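Local coordinates for NAD-dependent aldehyde dehydrogenase (Burkholderia multivorans, PDB 5UJU), which oxidises aldehydes to the corresponding carboxylic acids, using NAD as the hydride acceptor, at the interface of chains A and B. Sequence-based numbering; all coordinates share one arbitrary frame. Chains: chain A/B, NAD-dependent aldehyde dehydrogenase.

Contact 1: the interface of chains A and B. Residues chain A 505-506, 510-512, 534; chain B 556-560.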
# COMPACT_ATOMS: atom_id res chain seq x y z
N ALA A 505 15.36 -12.65 13.56
CA ALA A 505 14.19 -11.78 13.49
C ALA A 505 14.00 -11.20 12.09
O ALA A 505 12.87 -11.12 11.59
CB ALA A 505 14.31 -10.66 14.52
N VAL A 506 15.11 -10.82 11.44
CA VAL A 506 15.04 -10.30 10.08
C VAL A 506 14.55 -11.38 9.13
O VAL A 506 13.68 -11.14 8.28
CB VAL A 506 16.41 -9.74 9.65
CG1 VAL A 506 16.51 -9.63 8.14
CG2 VAL A 506 16.60 -8.38 10.28
N VAL A 510 9.95 -10.60 12.26
CA VAL A 510 9.26 -10.61 13.54
C VAL A 510 10.02 -9.73 14.52
O VAL A 510 11.26 -9.71 14.54
CB VAL A 510 9.11 -12.05 14.09
CG1 VAL A 510 10.48 -12.73 14.24
CG2 VAL A 510 8.34 -12.08 15.40
N ALA A 511 9.28 -8.99 15.33
CA ALA A 511 9.87 -8.11 16.33
C ALA A 511 10.57 -8.92 17.42
O ALA A 511 10.07 -9.95 17.87
CB ALA A 511 8.78 -7.22 16.94
N LEU A 512 11.74 -8.44 17.83
CA LEU A 512 12.61 -9.15 18.77
C LEU A 512 12.62 -8.47 20.13
O LEU A 512 12.82 -7.25 20.22
CB LEU A 512 14.03 -9.21 18.22
CG LEU A 512 15.04 -9.95 19.09
CD1 LEU A 512 14.71 -11.43 19.16
CD2 LEU A 512 16.45 -9.74 18.57
N THR A 534 4.90 -6.98 11.47
CA THR A 534 5.71 -6.29 10.47
C THR A 534 5.02 -6.16 9.12
O THR A 534 5.30 -5.21 8.39
CB THR A 534 7.05 -7.00 10.26
OG1 THR A 534 6.81 -8.31 9.72
CG2 THR A 534 7.83 -7.10 11.58
N VAL B 556 9.84 -2.86 8.42
CA VAL B 556 10.69 -2.47 9.54
C VAL B 556 10.62 -3.59 10.57
O VAL B 556 9.53 -3.94 11.05
CB VAL B 556 10.25 -1.13 10.17
CG1 VAL B 556 11.23 -0.72 11.28
CG2 VAL B 556 10.13 -0.04 9.10
N VAL B 557 11.77 -4.17 10.89
CA VAL B 557 11.88 -5.19 11.92
C VAL B 557 12.59 -4.55 13.10
O VAL B 557 13.72 -4.07 12.96
CB VAL B 557 12.63 -6.43 11.42
CG1 VAL B 557 12.96 -7.38 12.58
CG2 VAL B 557 11.79 -7.15 10.38
N GLN B 558 11.92 -4.51 14.25
CA GLN B 558 12.47 -3.85 15.43
C GLN B 558 12.99 -4.84 16.46
O GLN B 558 12.63 -6.02 16.46
CB GLN B 558 11.42 -2.96 16.09
CG GLN B 558 10.34 -3.72 16.83
CD GLN B 558 9.43 -2.80 17.63
OE1 GLN B 558 8.77 -1.92 17.08
NE2 GLN B 558 9.41 -2.99 18.95
N SER B 559 13.81 -4.32 17.37
CA SER B 559 14.23 -5.05 18.56
C SER B 559 14.19 -4.11 19.77
O SER B 559 14.33 -2.89 19.63
CB SER B 559 15.64 -5.63 18.39
OG SER B 559 16.59 -4.59 18.18
N ARG B 560 14.01 -4.68 20.95
CA ARG B 560 14.00 -3.89 22.17
C ARG B 560 14.79 -4.61 23.24
O ARG B 560 14.83 -5.84 23.30
CB ARG B 560 12.59 -3.61 22.69
CG ARG B 560 11.78 -4.86 23.01
CD ARG B 560 10.35 -4.51 23.40
NE ARG B 560 9.51 -5.69 23.46
CZ ARG B 560 8.24 -5.69 23.87
NH1 ARG B 560 7.65 -4.56 24.25
NH2 ARG B 560 7.56 -6.83 23.88
O HOH W 1 7.02 -2.97 9.36
O HOH W 2 10.42 -5.45 20.00

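Contact 2: the interface of chains A and B. Residues chain A 513, 516, 520-521, 524-525, 530; chain B 194, 196, 560, 562.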
# COMPACT_ATOMS: atom_id res chain seq x y z
N SER A 513 12.46 -9.27 21.19
CA SER A 513 12.66 -8.83 22.56
C SER A 513 13.87 -9.56 23.15
O SER A 513 14.02 -10.77 22.95
CB SER A 513 11.40 -9.09 23.40
OG SER A 513 10.27 -8.38 22.87
N LEU A 516 14.26 -10.16 28.51
CA LEU A 516 13.16 -9.64 29.33
C LEU A 516 13.13 -10.34 30.68
O LEU A 516 12.55 -11.42 30.82
CB LEU A 516 11.83 -9.80 28.59
CG LEU A 516 11.66 -9.08 27.26
CD1 LEU A 516 10.23 -9.28 26.76
CD2 LEU A 516 12.01 -7.59 27.36
N VAL A 520 8.66 -5.64 31.77
CA VAL A 520 8.14 -5.57 30.41
C VAL A 520 8.07 -7.00 29.87
O VAL A 520 9.04 -7.77 29.99
CB VAL A 520 9.02 -4.68 29.51
CG1 VAL A 520 8.58 -4.79 28.05
CG2 VAL A 520 8.95 -3.22 29.97
N PHE A 521 6.92 -7.37 29.31
CA PHE A 521 6.69 -8.72 28.83
C PHE A 521 6.53 -8.72 27.32
O PHE A 521 6.05 -7.75 26.72
CB PHE A 521 5.45 -9.33 29.49
CG PHE A 521 5.45 -9.20 30.97
CD1 PHE A 521 6.29 -10.00 31.75
CD2 PHE A 521 4.65 -8.26 31.60
CE1 PHE A 521 6.32 -9.87 33.12
CE2 PHE A 521 4.67 -8.13 32.98
CZ PHE A 521 5.51 -8.94 33.75
N GLN A 524 3.57 -7.38 25.56
CA GLN A 524 3.21 -5.97 25.58
C GLN A 524 3.81 -5.21 24.40
O GLN A 524 4.91 -5.50 23.93
CB GLN A 524 3.69 -5.33 26.88
CG GLN A 524 3.06 -5.91 28.12
CD GLN A 524 3.71 -5.42 29.39
OE1 GLN A 524 4.94 -5.36 29.50
NE2 GLN A 524 2.89 -5.03 30.36
N SER A 525 3.06 -4.21 23.93
CA SER A 525 3.59 -3.29 22.93
C SER A 525 2.96 -1.92 23.15
O SER A 525 1.78 -1.82 23.51
CB SER A 525 3.35 -3.78 21.49
OG SER A 525 2.00 -3.63 21.07
N ASP A 530 6.36 0.77 19.28
CA ASP A 530 6.42 -0.63 18.85
C ASP A 530 5.48 -0.86 17.68
O ASP A 530 4.26 -0.67 17.80
CB ASP A 530 6.06 -1.56 20.01
CG ASP A 530 6.95 -1.34 21.24
OD1 ASP A 530 8.17 -1.16 21.08
OD2 ASP A 530 6.41 -1.35 22.36
N LEU B 194 10.45 2.25 33.59
CA LEU B 194 10.81 1.28 32.56
C LEU B 194 11.54 2.01 31.44
O LEU B 194 11.02 2.98 30.88
CB LEU B 194 9.55 0.59 32.03
CG LEU B 194 8.64 -0.03 33.10
CD1 LEU B 194 7.42 -0.65 32.45
CD2 LEU B 194 9.41 -1.08 33.90
N MET B 196 13.87 1.25 27.84
CA MET B 196 14.33 0.30 26.84
C MET B 196 14.94 1.06 25.68
O MET B 196 14.52 2.18 25.36
CB MET B 196 13.20 -0.57 26.30
CG MET B 196 12.31 -1.18 27.35
SD MET B 196 11.28 -2.48 26.64
CE MET B 196 12.44 -3.84 26.56
N ARG B 560 14.01 -4.68 20.95
CA ARG B 560 14.00 -3.89 22.17
C ARG B 560 14.79 -4.61 23.24
O ARG B 560 14.83 -5.84 23.30
CB ARG B 560 12.59 -3.61 22.69
CG ARG B 560 11.78 -4.86 23.01
CD ARG B 560 10.35 -4.51 23.40
NE ARG B 560 9.51 -5.69 23.46
CZ ARG B 560 8.24 -5.69 23.87
NH1 ARG B 560 7.65 -4.56 24.25
NH2 ARG B 560 7.56 -6.83 23.88
N HIS B 562 16.14 -3.70 27.56
CA HIS B 562 16.22 -2.77 28.69
C HIS B 562 17.56 -2.05 28.71
O HIS B 562 18.60 -2.62 28.37
CB HIS B 562 16.03 -3.52 30.01
CG HIS B 562 14.62 -3.94 30.28
ND1 HIS B 562 13.69 -3.09 30.85
CD2 HIS B 562 13.98 -5.11 30.05
CE1 HIS B 562 12.54 -3.73 30.96
NE2 HIS B 562 12.69 -4.95 30.49
O HOH W 3 11.28 -7.21 31.37

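Contact 1: the interface of chains A and B
Strand 511-514 of chain A lies beside strand 554-562 of chain B, with A:Leu512 paired in parallel to B:Ser559, while the end of helix 495-508 and the loop at A:Thr534 flank the incoming strand. In the aldehyde dehydrogenase family such a strand typically belongs to the oligomerisation arm, which extends a sheet of the partner subunit. The backbone of A:Leu512 works in both directions: its N donates to B:Gln558 O at 2.9 Å, and its O accepts from B:Arg560 N at 2.9 Å. Backbone bonds of this kind tolerate many sequences, and the side chains set the fit on either side of the sheet. On one side, B:Val557 points its two branches at different neighbours. CG1, anti to the backbone N (chi1 169°), reaches toward A:Val510 O and lies 4.0 Å from A:Ala505 CB, a contact for which alanine's small methyl is suited, since it lets helix and strand come close. CG2 meets the methyl CG2 of A:Thr534 at 4.1 Å as the two side chains cross obliquely. Farther along, the small B:Ser559 presents its CB to A:Leu512 CB, 3.9 Å away. On the opposite side, the aliphatic CG of B:Gln558 touches A:Ala511 CB at 3.8 Å, and the chain then extends so that its amide NE2 lies 2.9 Å from water 2, which also contacts A:Leu512 O; glutamine suits the place because its methylenes can pack while its amide reaches the water. Water 1 links A:Thr534 O to the backbone N and O of B:Val556, lying 3.0 Å from B:Val556 N.

Contact 2: the interface of chains A and B
The backbone carbonyl oxygen A:Gln524 O is gripped end-on by both terminal guanidinium nitrogens of B:Arg560, NH1 at 2.9 Å and NH2 at 3.0 Å. NH2 lies in the carbonyl plane whereas NH1 stands above it, and the oxygen is itself tilted from the guanidinium plane. A second grip is side-on: the hydroxyl A:Ser513 OG sits in that plane, accepting from B:Arg560 NE at 2.9 Å in a fairly straight bond (165° at the hydrogen) and from NH2 in a longer one. The two grips together fix the rotation of the flat group. Arginine suits the place because its long chain and several N-H donors can reach and hold both the hydroxyl and the carbonyl. Its CG stands between backbone N and carbonyl carbon (chi1 59°), and the chain then runs extended across A:Ser513, whose short side chain brings its hydroxyl to the guanidinium edge. A:Asp530 approaches the head crosswise, its carboxylate turned 74° from the guanidinium; OD2 stays 3.9 Å from B:Arg560 NH1, a long salt bridge that may still favour the positive charge. A neighbouring apolar patch centres on the branched A:Val520, whose CG1 meets B:Met196 SD at 3.8 Å while CG2 touches both B:His562 CE1 and B:Leu194 CD1. The flexible thioether of B:Met196, bent near its end, carries CE to A:Leu516 CD2 and over one face of the B:His562 ring, toward its rim. Within chain A, A:Phe521 N donates to the side-chain oxygen A:Gln524 OE1 at 2.8 Å, steadying the loop that presents the carbonyl. B:His562 NE2 lies 2.8 Å from water 3, which also contacts A:Val520 N and O.

About 12 Å separates the C-alpha centres of contact 1 and contact 2, and the same pair of strands runs through both: 511-514 of chain A and 554-562 of chain B. B:Arg560 belongs to each, lending its backbone to the sheet in contact 1 and its side chain to A:Ser513 of the strand and the loop at A:Gln524 in contact 2, so the register of the strands probably also sets where the guanidinium lands. Contact 2 additionally brings in strand 191-204 of chain B. Because the interface is two-fold symmetric, the reciprocal arm of chain A makes the same contacts on chain B, an exchange consistent with a family-type dimer.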